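Local coordinates for predicted ATPase of the ABC class (Vibrio vulnificus, PDB 5D6A), which binds an ATP analogue in a P-loop ATPase domain and probably hydrolyses ATP, although its cellular role is not established, at residues Arg77-Thr82 / Trp86-Ser91; Ile138-Arg143 / Lys168-Ser173; Glu307-His312 / Leu347-Glu352; Leu316-Asn321 / Val457-Arg462. All coordinates share one frame; numbering follows the deposited sequence.

Contact 1. Residues Arg77-Thr82 / Trp86-Ser91; sequences RAWSLT and WLKEES
The aliphatic chain of Lys-88 lies across one face of the Trp-79 indole, and this is the tight part of the contact. Its CD carbon stands 3.6 Å from the centroid of the five-membered ring of Trp-79, only 11° off the ring normal, a clear CH-pi arrangement. CG of Lys-88 extends the cover toward the six-membered ring, reaching CE2 of Trp-79 at 3.8 Å. A bend at chi3 (66°) then carries the ammonium end past the pyrrole side of the indole, where NZ hydrogen-bonds to the backbone oxygen of Glu-135. The indole NE1 is likewise engaged, by the oxygen of Thr-134, so one short piece of chain receives both polar ends.

The packing is looser at the indole edge, where CD1 of Leu-87 approaches CZ3 of Trp-79 near the ring plane at 4.3 Å. Leu-87 is shared with helix 92-109, whose Phe-94 and Ala-98 it also touches. Lys-88 forms the partly exposed margin, whereas Trp-79 and Leu-87 are buried.

The turn after strand 71-78 thus illustrates how an amphipathic lysine works at a boundary: its methylenes shield an aromatic face while its ammonium group, probably charged, donates to a backbone carbonyl at the partly exposed margin.

Contact 2. Residues Ile138-Arg143 / Lys168-Ser173; sequences IELRFR and KFIRRS
Two branches of Ile-170 divide the work of this contact, and its first torsion sets them apart: at chi1 -67° CG1 lies beside the backbone N, while CG2 is anti to that N. Through an extended chi2 (171°), CG1 sends CD1 to Phe-142, and CG2 is left to meet Leu-140. On the strand, Leu-140 reaches across with CD1, which comes to 4.1 Å from CG2 of Ile-170. The Phe-142 side chain crosses that of Ile-170 at about a right angle, its CZ lying 4.1 Å from CD1 of Ile-170.

Ser-173 adds a polar atom to this apolar meeting. Its OG lies 3.9 Å from CD1 of Leu-140, yet it is satisfied within its own segment by donating to the backbone oxygen of Phe-169 at 2.8 Å. That same oxygen accepts from the backbone N of Ser-173, so two donors of one residue converge on a single carbonyl, which fixes the direction of the hydroxyl.

Further aromatic and aliphatic groups continue the core. Phe-106 of helix 92-109 meets the ring of Phe-142 and touches Ser-173, and Ala-75 of strand 71-78 touches Ile-170. The arrangement is that of a helix packed on an antiparallel sheet: helix 155-172 lays its apolar side on strand 137-144, a two-layer packing of the alpha+beta kind in the N-terminal region of this ATPase.

Contact 3. Residues Glu307-His312 / Leu347-Glu352; sequences EGRCVH and LQESVE
The guanidinium of Arg-309 presents two of its edges to oxygen acceptors. Its end-on edge faces Glu-349: NH1 donates to OE2 of Glu-349 at 2.8 Å, and NH2 donates to OE1 of Glu-349 at 3.0 Å. OE1 lies in the guanidinium plane, while OE2 is tilted from it, because the carboxylate and guanidinium planes are turned 40° apart. The result is a twisted two-pronged salt bridge, in which the NH1 bond uses the syn lone pair of OE2 and the NH2 bond is the straighter, at 167°.

The side-on edge holds the backbone oxygen of Cys-310, which accepts from both NE and NH1 of Arg-309, each at 2.9 Å. A bend at chi3 (-69°) lets the arginine fold back to this neighbouring carbonyl. Gripped on two edges, the flat group has little rotational freedom.

Glu-349 reaches it by a chain extended beyond CG, and its OE2 carries another link: a water donates to OE2 and accepts from the backbone N of His-312. The buried carboxylate is thus met by three donors, which would be expected to stabilise its negative charge. Arg-565 brings a like charge close to NH2 of Arg-309.

The salt bridge ties the loop leading into strand 311-312 to helix 339-352; Asn-564, at the end of helix 556-564, touches both charged side chains.

Contact 4. Residues Leu316-Asn321 / Val457-Arg462; sequences LSNYIN and VTFPPR
Asn-318 offers its side-chain amide to both backbone polar groups of Val-457. With chi1 at -64°, CG stands beside the backbone N and the amide is directed across the gap. ND2 of Asn-318 donates to O of Val-457 at 2.7 Å, almost straight at 172° and within the amide plane. The return bond is longer: N of Val-457 reaches OD1 of Asn-318 at 3.3 Å, coming from above the carbonyl plane. Together the two bonds close a ring of atoms that holds the amide's rotation. A side-chain amide paired in this way with the N and the O of one residue mimics backbone pairing, and here it joins two irregular loops of the P-loop domain.

Phe-459 points its ring back toward the same group. Its CE2 approaches ND2 of Asn-318 to 3.5 Å, the amide and ring planes lying 25° apart. At the far end of the ring, CZ comes within 4.3 Å of CB of Ser-317, whose hydroxyl hydrogen-bonds to Asn-315. The oxygen of Val-457 also lies over one face of the Phe-459 ring.

Both segments are irregular, and helices 339-352 and 390-401 flank them: Tyr-319 packs on both helices, Phe-459 touches Gln-348 of the former, and Thr-458 reaches Leu-401 of the latter.

How the contacts relate
From the N terminus, contact 1 closes a short turn between strand 71-78 and helix 92-109. Contact 2 follows in series, bringing helix 155-172 back onto strand 137-144. Because strands 71-78 and 137-144 are neighbours in one antiparallel sheet, the two touch, through Arg-77 and Ile-138 among others. About 42 Å from contact 2, centre to centre, contact 3 closes a loop within the P-loop domain. Contact 4 opens inside that loop and closes beyond it, so the two cross. They meet where Arg-462 bonds to Glu-352 and to the oxygen of His-312, joining helix 339-352, strand 311-312 and the segment before strand 463-465.

Contact 1. Residues Arg77-Thr82 / Trp86-Ser91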
# COMPACT_ATOMS: atom_id res chain seq x y z
N ARG A 77 30.96 4.30 -24.75
CA ARG A 77 31.29 4.13 -26.16
C ARG A 77 31.18 5.44 -26.93
O ARG A 77 30.11 6.03 -27.00
CB ARG A 77 30.36 3.13 -26.83
CG ARG A 77 30.44 1.72 -26.29
CD ARG A 77 30.08 0.75 -27.40
NE ARG A 77 31.10 0.77 -28.45
CZ ARG A 77 31.00 0.16 -29.63
NH1 ARG A 77 31.99 0.24 -30.50
NH2 ARG A 77 29.91 -0.53 -29.94
N ALA A 78 32.29 5.87 -27.53
CA ALA A 78 32.33 7.10 -28.32
C ALA A 78 31.48 6.96 -29.58
O ALA A 78 31.43 5.89 -30.18
CB ALA A 78 33.76 7.44 -28.68
N TRP A 79 30.81 8.05 -29.97
CA TRP A 79 29.93 8.04 -31.15
C TRP A 79 30.57 7.54 -32.46
O TRP A 79 29.86 7.08 -33.35
CB TRP A 79 29.36 9.44 -31.41
CG TRP A 79 28.47 9.96 -30.34
CD1 TRP A 79 28.77 10.89 -29.39
CD2 TRP A 79 27.11 9.57 -30.10
NE1 TRP A 79 27.68 11.11 -28.58
CE2 TRP A 79 26.65 10.31 -29.00
CE3 TRP A 79 26.24 8.67 -30.72
CZ2 TRP A 79 25.36 10.18 -28.49
CZ3 TRP A 79 24.95 8.54 -30.22
CH2 TRP A 79 24.52 9.29 -29.12
N SER A 80 31.88 7.65 -32.57
CA SER A 80 32.58 7.23 -33.79
C SER A 80 32.48 5.73 -34.07
O SER A 80 32.37 5.31 -35.22
CB SER A 80 34.06 7.61 -33.71
OG SER A 80 34.21 9.00 -33.49
N LEU A 81 32.49 4.94 -33.01
CA LEU A 81 32.46 3.48 -33.12
C LEU A 81 31.06 2.87 -33.13
O LEU A 81 30.92 1.65 -33.25
CB LEU A 81 33.24 2.88 -31.95
CG LEU A 81 34.62 3.50 -31.68
CD1 LEU A 81 35.27 2.86 -30.46
CD2 LEU A 81 35.53 3.37 -32.90
N THR A 82 30.02 3.70 -33.03
CA THR A 82 28.64 3.22 -32.95
C THR A 82 27.81 3.33 -34.23
O THR A 82 26.93 2.51 -34.47
CB THR A 82 27.87 3.98 -31.85
OG1 THR A 82 27.81 5.37 -32.18
CG2 THR A 82 28.56 3.81 -30.50
N TRP A 86 24.29 10.50 -35.81
CA TRP A 86 23.15 11.24 -36.34
C TRP A 86 22.07 11.52 -35.28
O TRP A 86 21.33 12.50 -35.39
CB TRP A 86 22.55 10.50 -37.53
CG TRP A 86 22.08 9.12 -37.20
CD1 TRP A 86 22.83 7.98 -37.16
CD2 TRP A 86 20.75 8.73 -36.87
NE1 TRP A 86 22.05 6.91 -36.82
CE2 TRP A 86 20.76 7.34 -36.64
CE3 TRP A 86 19.53 9.42 -36.75
CZ2 TRP A 86 19.62 6.63 -36.29
CZ3 TRP A 86 18.40 8.71 -36.40
CH2 TRP A 86 18.45 7.33 -36.17
N LEU A 87 21.99 10.67 -34.25
CA LEU A 87 21.00 10.84 -33.17
C LEU A 87 21.15 12.18 -32.44
O LEU A 87 20.17 12.72 -31.93
CB LEU A 87 21.11 9.71 -32.13
CG LEU A 87 20.70 8.30 -32.54
CD1 LEU A 87 21.01 7.32 -31.42
CD2 LEU A 87 19.23 8.23 -32.89
N LYS A 88 22.38 12.70 -32.40
CA LYS A 88 22.67 13.98 -31.73
C LYS A 88 21.96 15.15 -32.40
O LYS A 88 21.76 16.20 -31.78
CB LYS A 88 24.18 14.23 -31.70
CG LYS A 88 24.96 13.18 -30.92
CD LYS A 88 26.46 13.29 -31.12
CE LYS A 88 27.04 14.57 -30.54
NZ LYS A 88 28.52 14.59 -30.70
N GLU A 89 21.57 14.98 -33.66
CA GLU A 89 20.90 16.04 -34.41
C GLU A 89 19.38 15.86 -34.43
O GLU A 89 18.68 16.59 -35.12
CB GLU A 89 21.45 16.10 -35.83
CG GLU A 89 22.97 16.29 -35.90
CD GLU A 89 23.45 17.59 -35.26
OE1 GLU A 89 22.63 18.50 -35.02
OE2 GLU A 89 24.67 17.70 -35.01
N GLU A 90 18.88 14.89 -33.66
CA GLU A 90 17.44 14.65 -33.54
C GLU A 90 16.92 15.38 -32.31
O GLU A 90 17.70 15.82 -31.47
CB GLU A 90 17.15 13.15 -33.42
CG GLU A 90 17.54 12.33 -34.65
CD GLU A 90 16.68 12.64 -35.86
OE1 GLU A 90 15.56 13.16 -35.69
OE2 GLU A 90 17.13 12.36 -36.99
N SER A 91 15.60 15.50 -32.19
CA SER A 91 15.00 16.19 -31.05
C SER A 91 15.30 15.45 -29.76
O SER A 91 15.56 14.25 -29.77
CB SER A 91 13.49 16.29 -31.24
OG SER A 91 12.91 15.00 -31.28

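Contact 2. Residues Ile138-Arg143 / Lys168-Ser173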
# COMPACT_ATOMS: atom_id res chain seq x y z
N ILE A 138 27.92 7.33 -25.93
CA ILE A 138 26.82 6.66 -25.25
C ILE A 138 27.34 5.99 -23.98
O ILE A 138 28.39 5.34 -24.00
CB ILE A 138 26.19 5.59 -26.16
CG1 ILE A 138 25.80 6.21 -27.50
CG2 ILE A 138 24.99 4.95 -25.48
CD1 ILE A 138 25.22 5.23 -28.50
N GLU A 139 26.60 6.14 -22.88
CA GLU A 139 26.98 5.52 -21.62
C GLU A 139 25.90 4.55 -21.14
O GLU A 139 24.72 4.89 -21.13
CB GLU A 139 27.26 6.56 -20.53
CG GLU A 139 27.64 5.96 -19.19
CD GLU A 139 27.99 6.98 -18.13
OE1 GLU A 139 28.16 8.18 -18.47
OE2 GLU A 139 28.11 6.59 -16.95
N LEU A 140 26.32 3.35 -20.77
CA LEU A 140 25.42 2.32 -20.27
C LEU A 140 25.71 2.08 -18.80
O LEU A 140 26.87 2.04 -18.39
CB LEU A 140 25.63 1.01 -21.02
CG LEU A 140 25.50 1.04 -22.53
CD1 LEU A 140 25.78 -0.35 -23.08
CD2 LEU A 140 24.12 1.53 -22.96
N ARG A 141 24.65 1.93 -18.02
CA ARG A 141 24.78 1.66 -16.60
C ARG A 141 23.92 0.45 -16.28
O ARG A 141 22.74 0.40 -16.65
CB ARG A 141 24.36 2.86 -15.77
CG ARG A 141 25.20 4.10 -16.04
CD ARG A 141 24.87 5.20 -15.04
NE ARG A 141 25.64 6.41 -15.28
CZ ARG A 141 25.46 7.55 -14.61
NH1 ARG A 141 24.54 7.64 -13.66
NH2 ARG A 141 26.21 8.60 -14.89
N PHE A 142 24.50 -0.52 -15.58
CA PHE A 142 23.81 -1.76 -15.27
C PHE A 142 24.48 -2.48 -14.10
O PHE A 142 25.50 -2.03 -13.57
CB PHE A 142 23.81 -2.65 -16.51
CG PHE A 142 25.16 -2.83 -17.12
CD1 PHE A 142 25.63 -1.94 -18.07
CD2 PHE A 142 25.98 -3.88 -16.74
CE1 PHE A 142 26.89 -2.09 -18.63
CE2 PHE A 142 27.24 -4.04 -17.29
CZ PHE A 142 27.69 -3.14 -18.24
N ARG A 143 23.90 -3.61 -13.71
CA ARG A 143 24.43 -4.42 -12.62
C ARG A 143 24.95 -5.77 -13.11
O ARG A 143 24.54 -6.25 -14.17
CB ARG A 143 23.35 -4.66 -11.57
CG ARG A 143 22.83 -3.41 -10.88
CD ARG A 143 21.71 -3.79 -9.93
NE ARG A 143 21.20 -2.66 -9.14
CZ ARG A 143 21.65 -2.29 -7.94
NH1 ARG A 143 22.66 -2.94 -7.35
NH2 ARG A 143 21.09 -1.26 -7.32
N LYS A 168 29.95 -8.33 -25.59
CA LYS A 168 29.11 -8.53 -26.77
C LYS A 168 27.79 -7.78 -26.66
O LYS A 168 27.33 -7.20 -27.64
CB LYS A 168 28.87 -10.02 -27.02
CG LYS A 168 30.13 -10.76 -27.43
CD LYS A 168 29.88 -12.23 -27.71
CE LYS A 168 31.15 -12.90 -28.21
NZ LYS A 168 30.93 -14.33 -28.56
N PHE A 169 27.18 -7.77 -25.47
CA PHE A 169 25.91 -7.06 -25.28
C PHE A 169 26.13 -5.56 -25.36
O PHE A 169 25.29 -4.84 -25.91
CB PHE A 169 25.25 -7.43 -23.95
CG PHE A 169 25.19 -8.90 -23.69
CD1 PHE A 169 24.68 -9.77 -24.64
CD2 PHE A 169 25.60 -9.42 -22.46
CE1 PHE A 169 24.62 -11.14 -24.40
CE2 PHE A 169 25.53 -10.78 -22.21
CZ PHE A 169 25.04 -11.64 -23.18
N ILE A 170 27.25 -5.09 -24.82
CA ILE A 170 27.60 -3.67 -24.85
C ILE A 170 27.80 -3.19 -26.29
O ILE A 170 27.44 -2.07 -26.63
CB ILE A 170 28.88 -3.38 -24.03
CG1 ILE A 170 28.62 -3.63 -22.54
CG2 ILE A 170 29.34 -1.94 -24.23
CD1 ILE A 170 29.86 -3.58 -21.67
N ARG A 171 28.38 -4.05 -27.12
CA ARG A 171 28.61 -3.71 -28.53
C ARG A 171 27.32 -3.78 -29.34
O ARG A 171 26.89 -2.79 -29.92
CB ARG A 171 29.67 -4.62 -29.15
CG ARG A 171 31.07 -4.40 -28.60
CD ARG A 171 32.11 -5.23 -29.32
NE ARG A 171 33.46 -5.00 -28.77
CZ ARG A 171 34.07 -5.77 -27.88
NH1 ARG A 171 33.49 -6.88 -27.41
NH2 ARG A 171 35.28 -5.45 -27.45
N ARG A 172 26.69 -4.95 -29.36
CA ARG A 172 25.46 -5.16 -30.13
C ARG A 172 24.37 -4.13 -29.84
O ARG A 172 23.66 -3.70 -30.75
CB ARG A 172 24.91 -6.56 -29.88
CG ARG A 172 25.80 -7.68 -30.39
CD ARG A 172 25.19 -9.03 -30.07
NE ARG A 172 23.93 -9.25 -30.78
CZ ARG A 172 23.10 -10.27 -30.56
NH1 ARG A 172 23.38 -11.17 -29.62
NH2 ARG A 172 21.98 -10.37 -31.27
N SER A 173 24.24 -3.73 -28.58
CA SER A 173 23.21 -2.75 -28.20
C SER A 173 23.54 -1.33 -28.66
O SER A 173 22.67 -0.48 -28.68
CB SER A 173 23.00 -2.76 -26.68
OG SER A 173 24.15 -2.29 -26.01

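Contact 3. Residues Glu307-His312 / Leu347-Glu352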
# COMPACT_ATOMS: atom_id res chain seq x y z
N GLU A 307 -4.79 8.96 4.93
CA GLU A 307 -5.03 8.76 6.34
C GLU A 307 -3.66 8.68 7.00
O GLU A 307 -2.78 7.96 6.53
CB GLU A 307 -5.80 7.46 6.55
CG GLU A 307 -6.41 7.27 7.94
CD GLU A 307 -7.60 8.17 8.21
OE1 GLU A 307 -7.98 8.98 7.32
OE2 GLU A 307 -8.17 8.07 9.31
N GLY A 308 -3.48 9.44 8.07
CA GLY A 308 -2.24 9.40 8.84
C GLY A 308 -1.03 10.18 8.35
O GLY A 308 -0.00 10.18 9.02
N ARG A 309 -1.13 10.85 7.21
CA ARG A 309 0.01 11.62 6.70
C ARG A 309 0.31 12.84 7.56
O ARG A 309 -0.55 13.32 8.32
CB ARG A 309 -0.21 12.09 5.26
CG ARG A 309 -1.38 13.05 5.07
CD ARG A 309 -1.19 13.90 3.82
NE ARG A 309 -0.09 14.85 3.98
CZ ARG A 309 0.29 15.76 3.09
NH1 ARG A 309 1.30 16.56 3.36
NH2 ARG A 309 -0.35 15.88 1.93
N CYS A 310 1.53 13.35 7.44
CA CYS A 310 1.94 14.54 8.15
C CYS A 310 1.79 15.73 7.21
O CYS A 310 1.81 15.57 5.99
CB CYS A 310 3.40 14.42 8.61
SG CYS A 310 4.59 14.24 7.27
N VAL A 311 1.61 16.92 7.79
CA VAL A 311 1.46 18.16 7.03
C VAL A 311 2.28 19.21 7.74
O VAL A 311 2.18 19.34 8.96
CB VAL A 311 -0.01 18.61 6.95
CG1 VAL A 311 -0.13 19.93 6.20
CG2 VAL A 311 -0.86 17.53 6.29
N HIS A 312 3.08 19.97 7.00
CA HIS A 312 3.97 20.96 7.61
C HIS A 312 3.64 22.43 7.34
O HIS A 312 3.67 22.89 6.20
CB HIS A 312 5.41 20.70 7.17
CG HIS A 312 5.93 19.35 7.56
ND1 HIS A 312 6.29 19.03 8.85
CD2 HIS A 312 6.18 18.25 6.81
CE1 HIS A 312 6.73 17.78 8.89
NE2 HIS A 312 6.68 17.29 7.66
N LEU A 347 -4.24 19.46 -1.94
CA LEU A 347 -4.71 20.43 -2.92
C LEU A 347 -3.84 21.69 -2.89
O LEU A 347 -3.25 22.07 -3.90
CB LEU A 347 -6.18 20.77 -2.68
CG LEU A 347 -6.84 21.81 -3.61
CD1 LEU A 347 -6.62 21.47 -5.07
CD2 LEU A 347 -8.32 21.91 -3.30
N GLN A 348 -3.74 22.30 -1.71
CA GLN A 348 -2.95 23.52 -1.55
C GLN A 348 -1.49 23.29 -1.95
O GLN A 348 -0.90 24.14 -2.61
CB GLN A 348 -3.02 24.00 -0.10
CG GLN A 348 -2.37 25.36 0.11
CD GLN A 348 -3.07 26.46 -0.66
OE1 GLN A 348 -4.30 26.48 -0.78
NE2 GLN A 348 -2.29 27.40 -1.18
N GLU A 349 -0.93 22.15 -1.55
CA GLU A 349 0.45 21.82 -1.88
C GLU A 349 0.68 21.76 -3.38
O GLU A 349 1.75 22.13 -3.87
CB GLU A 349 0.84 20.48 -1.24
CG GLU A 349 0.97 20.54 0.28
CD GLU A 349 1.09 19.17 0.93
OE1 GLU A 349 0.79 18.15 0.27
OE2 GLU A 349 1.48 19.11 2.11
N SER A 350 -0.33 21.29 -4.12
CA SER A 350 -0.22 21.19 -5.58
C SER A 350 -0.22 22.59 -6.22
O SER A 350 0.53 22.84 -7.18
CB SER A 350 -1.37 20.34 -6.12
OG SER A 350 -1.41 19.09 -5.47
N VAL A 351 -1.04 23.48 -5.70
CA VAL A 351 -1.08 24.85 -6.20
C VAL A 351 0.28 25.49 -5.95
O VAL A 351 0.86 26.11 -6.84
CB VAL A 351 -2.18 25.68 -5.51
CG1 VAL A 351 -2.14 27.13 -6.00
CG2 VAL A 351 -3.55 25.07 -5.76
N GLU A 352 0.79 25.30 -4.73
CA GLU A 352 2.09 25.85 -4.33
C GLU A 352 3.18 25.44 -5.32
O GLU A 352 3.99 26.26 -5.74
CB GLU A 352 2.47 25.36 -2.93
CG GLU A 352 3.62 26.12 -2.28
CD GLU A 352 4.14 25.46 -1.01
OE1 GLU A 352 4.48 24.26 -1.06
OE2 GLU A 352 4.26 26.15 0.02
O HOH W 1 3.45 19.22 4.41

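Contact 4. Residues Leu316-Asn321 / Val457-Arg462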
# COMPACT_ATOMS: atom_id res chain seq x y z
N LEU A 316 -4.24 26.53 5.11
CA LEU A 316 -5.45 25.94 4.56
C LEU A 316 -6.66 26.86 4.72
O LEU A 316 -7.81 26.41 4.66
CB LEU A 316 -5.72 24.60 5.24
CG LEU A 316 -4.56 23.60 5.19
CD1 LEU A 316 -4.92 22.31 5.91
CD2 LEU A 316 -4.15 23.31 3.76
N SER A 317 -6.41 28.16 4.89
CA SER A 317 -7.48 29.14 5.07
C SER A 317 -8.54 29.09 3.98
O SER A 317 -9.71 29.33 4.24
CB SER A 317 -6.90 30.56 5.14
OG SER A 317 -6.00 30.68 6.23
N ASN A 318 -8.12 28.79 2.75
CA ASN A 318 -9.05 28.73 1.62
C ASN A 318 -10.04 27.57 1.67
O ASN A 318 -11.03 27.57 0.95
CB ASN A 318 -8.29 28.67 0.30
CG ASN A 318 -7.47 29.92 0.04
OD1 ASN A 318 -7.69 30.97 0.64
ND2 ASN A 318 -6.52 29.82 -0.89
N TYR A 319 -9.77 26.58 2.52
CA TYR A 319 -10.66 25.42 2.61
C TYR A 319 -11.14 25.17 4.03
O TYR A 319 -12.35 25.08 4.27
CB TYR A 319 -9.95 24.19 2.05
CG TYR A 319 -9.39 24.44 0.66
CD1 TYR A 319 -10.23 24.46 -0.45
CD2 TYR A 319 -8.04 24.70 0.47
CE1 TYR A 319 -9.74 24.70 -1.71
CE2 TYR A 319 -7.53 24.94 -0.80
CZ TYR A 319 -8.39 24.95 -1.88
OH TYR A 319 -7.91 25.19 -3.15
N ILE A 320 -10.21 25.08 4.98
CA ILE A 320 -10.56 24.87 6.38
C ILE A 320 -10.67 26.23 7.07
O ILE A 320 -9.76 27.05 6.98
CB ILE A 320 -9.53 23.98 7.09
CG1 ILE A 320 -9.44 22.63 6.38
CG2 ILE A 320 -9.90 23.80 8.56
CD1 ILE A 320 -8.41 21.68 6.95
N ASN A 321 -11.79 26.45 7.75
CA ASN A 321 -12.04 27.72 8.42
C ASN A 321 -11.79 27.68 9.93
O ASN A 321 -11.27 28.64 10.50
CB ASN A 321 -13.48 28.16 8.14
CG ASN A 321 -13.75 28.38 6.66
OD1 ASN A 321 -12.86 28.77 5.92
ND2 ASN A 321 -14.98 28.14 6.24
N VAL A 457 -7.45 33.09 -1.85
CA VAL A 457 -6.20 33.80 -1.58
C VAL A 457 -4.95 33.01 -1.98
O VAL A 457 -4.80 31.84 -1.61
CB VAL A 457 -6.10 34.18 -0.09
CG1 VAL A 457 -4.84 34.99 0.17
CG2 VAL A 457 -7.33 34.95 0.35
N THR A 458 -4.07 33.65 -2.73
CA THR A 458 -2.79 33.07 -3.14
C THR A 458 -1.78 33.38 -2.05
O THR A 458 -1.75 34.50 -1.53
CB THR A 458 -2.31 33.65 -4.48
OG1 THR A 458 -3.24 33.31 -5.52
CG2 THR A 458 -0.92 33.13 -4.85
N PHE A 459 -0.94 32.41 -1.69
CA PHE A 459 0.05 32.60 -0.63
C PHE A 459 1.47 32.40 -1.12
O PHE A 459 1.70 31.68 -2.10
CB PHE A 459 -0.20 31.60 0.51
CG PHE A 459 -1.62 31.53 0.97
CD1 PHE A 459 -2.15 32.55 1.75
CD2 PHE A 459 -2.42 30.45 0.65
CE1 PHE A 459 -3.47 32.49 2.18
CE2 PHE A 459 -3.73 30.38 1.08
CZ PHE A 459 -4.26 31.41 1.85
N PRO A 460 2.45 33.03 -0.44
CA PRO A 460 3.84 32.80 -0.81
C PRO A 460 4.22 31.36 -0.43
O PRO A 460 3.73 30.86 0.58
CB PRO A 460 4.61 33.81 0.05
CG PRO A 460 3.71 34.12 1.19
CD PRO A 460 2.32 34.02 0.64
N PRO A 461 5.08 30.71 -1.23
CA PRO A 461 5.42 29.33 -0.88
C PRO A 461 6.15 29.23 0.45
O PRO A 461 6.82 30.17 0.86
CB PRO A 461 6.35 28.89 -2.03
CG PRO A 461 6.27 29.96 -3.07
CD PRO A 461 5.87 31.21 -2.36
N ARG A 462 6.00 28.09 1.12
CA ARG A 462 6.67 27.86 2.39
C ARG A 462 8.16 27.71 2.12
O ARG A 462 8.55 27.08 1.14
CB ARG A 462 6.18 26.57 3.04
CG ARG A 462 4.71 26.52 3.41
CD ARG A 462 4.30 25.09 3.70
NE ARG A 462 4.44 24.25 2.51
CZ ARG A 462 4.34 22.92 2.48
NH1 ARG A 462 4.10 22.23 3.60
NH2 ARG A 462 4.48 22.27 1.34